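Side-chain contact in lymphotactin (PDB 2NYZ), which acts as a C-class chemokine that probably attracts lymphocytes and contributes to the accumulation of dendritic cells in the thymic medulla: residues 26-31 with 36-41. Numbering follows the deposited sequence.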
# COMPACT_ATOMS: atom_id res chain seq x y z
N THR D 26 0.28 -3.27 42.84
CA THR D 26 -0.97 -2.77 43.40
C THR D 26 -1.94 -2.51 42.27
O THR D 26 -1.69 -2.90 41.14
CB THR D 26 -0.75 -1.46 44.18
OG1 THR D 26 -0.07 -0.51 43.34
CG2 THR D 26 0.08 -1.71 45.43
N TYR D 27 -3.04 -1.84 42.59
CA TYR D 27 -4.03 -1.52 41.58
C TYR D 27 -5.09 -0.59 42.15
O TYR D 27 -5.20 -0.43 43.36
CB TYR D 27 -4.66 -2.80 41.01
CG TYR D 27 -5.78 -3.41 41.82
CD1 TYR D 27 -7.11 -3.01 41.62
CD2 TYR D 27 -5.53 -4.39 42.78
CE1 TYR D 27 -8.15 -3.57 42.36
CE2 TYR D 27 -6.57 -4.96 43.52
CZ TYR D 27 -7.88 -4.54 43.31
OH TYR D 27 -8.91 -5.10 44.04
N THR D 28 -5.86 0.02 41.25
CA THR D 28 -6.92 0.94 41.62
C THR D 28 -8.00 0.79 40.56
O THR D 28 -7.81 0.07 39.58
CB THR D 28 -6.43 2.40 41.62
OG1 THR D 28 -6.05 2.79 40.30
CG2 THR D 28 -5.22 2.55 42.53
N ILE D 29 -9.12 1.48 40.73
CA ILE D 29 -10.19 1.39 39.76
C ILE D 29 -10.81 2.74 39.46
O ILE D 29 -11.98 2.98 39.76
CB ILE D 29 -11.31 0.44 40.24
CG1 ILE D 29 -10.69 -0.90 40.65
CG2 ILE D 29 -12.36 0.26 39.13
CD1 ILE D 29 -11.66 -1.91 41.24
N THR D 30 -10.04 3.64 38.85
CA THR D 30 -10.57 4.95 38.52
C THR D 30 -11.80 4.75 37.65
O THR D 30 -11.85 3.81 36.85
CB THR D 30 -9.53 5.81 37.76
OG1 THR D 30 -9.28 5.23 36.47
CG2 THR D 30 -8.21 5.88 38.55
N GLU D 31 -12.78 5.63 37.79
CA GLU D 31 -14.01 5.51 37.02
C GLU D 31 -14.44 6.78 36.29
O GLU D 31 -15.19 7.59 36.84
CB GLU D 31 -15.16 5.04 37.91
CG GLU D 31 -14.79 3.92 38.86
CD GLU D 31 -16.00 3.19 39.40
OE1 GLU D 31 -17.00 3.86 39.75
OE2 GLU D 31 -15.96 1.94 39.48
N ALA D 36 -11.67 1.87 34.35
CA ALA D 36 -10.65 0.86 34.15
C ALA D 36 -9.85 0.54 35.38
O ALA D 36 -9.84 1.28 36.35
CB ALA D 36 -9.71 1.29 33.04
N VAL D 37 -9.19 -0.61 35.31
CA VAL D 37 -8.34 -1.09 36.38
C VAL D 37 -6.93 -0.67 36.00
O VAL D 37 -6.45 -1.02 34.92
CB VAL D 37 -8.37 -2.62 36.46
CG1 VAL D 37 -7.36 -3.10 37.49
CG2 VAL D 37 -9.76 -3.10 36.81
N ILE D 38 -6.28 0.09 36.86
CA ILE D 38 -4.93 0.52 36.56
C ILE D 38 -3.93 -0.29 37.38
O ILE D 38 -3.77 -0.06 38.58
CB ILE D 38 -4.71 2.01 36.89
CG1 ILE D 38 -5.79 2.87 36.22
CG2 ILE D 38 -3.34 2.45 36.37
CD1 ILE D 38 -5.74 4.34 36.63
N PHE D 39 -3.28 -1.25 36.73
CA PHE D 39 -2.29 -2.06 37.43
C PHE D 39 -0.98 -1.27 37.52
O PHE D 39 -0.65 -0.49 36.63
CB PHE D 39 -2.05 -3.37 36.68
CG PHE D 39 -3.22 -4.29 36.67
CD1 PHE D 39 -3.70 -4.85 37.85
CD2 PHE D 39 -3.85 -4.63 35.48
CE1 PHE D 39 -4.77 -5.73 37.85
CE2 PHE D 39 -4.93 -5.50 35.46
CZ PHE D 39 -5.39 -6.06 36.65
N ILE D 40 -0.24 -1.47 38.60
CA ILE D 40 1.03 -0.80 38.77
C ILE D 40 2.08 -1.90 38.89
O ILE D 40 2.19 -2.53 39.94
CB ILE D 40 1.06 0.04 40.05
CG1 ILE D 40 -0.04 1.12 39.97
CG2 ILE D 40 2.43 0.67 40.22
CD1 ILE D 40 -0.12 2.01 41.20
N THR D 41 2.82 -2.15 37.81
CA THR D 41 3.83 -3.20 37.82
C THR D 41 4.82 -2.99 38.96
O THR D 41 4.95 -1.88 39.49
CB THR D 41 4.62 -3.25 36.50
OG1 THR D 41 5.59 -2.20 36.47
CG2 THR D 41 3.67 -3.11 35.31
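Ile38 meets two threonines along its side chain: its CD1 end lies 3.5 Å from Thr30 CG2, the two side chains crossing at about a right angle, while nearer the backbone Thr28 OG1 comes to 3.7 Å from Ile38 CB. Thr26 and Ile40 meet obliquely on the same face, with Thr26 OG1 against Ile40 CB and CD1; chi1 of 53° sets this hydroxyl between the backbone N and carbonyl carbon, turned toward the isoleucine. On the other face, Tyr27 CD1 approaches Val37 CG1 at 4.1 Å, and Tyr27 CB packs 3.9 Å from Phe39 CD1. Val37 CG1 also sits above one face of the Phe39 ring, offset toward its rim. The two segments belong to the first hairpin of the three-stranded antiparallel chemokine sheet; helix 54-64 packs on the face bearing Tyr27, Val37 and Phe39, and Tyr27 OH hydrogen-bonds Asp64 there. Between the backbones, Ile40 N gives a 3.3 Å bond to Thr26 O and Ile38 N a 3.1 Å bond to Thr28 O, each donor lying above the carbonyl plane, whereas the return bond from Thr28 N to Ile38 O is weak. Toward the turn, Ala36 N hydrogen-bonds Thr30 O at 3.2 Å, almost straight at the hydrogen (172°).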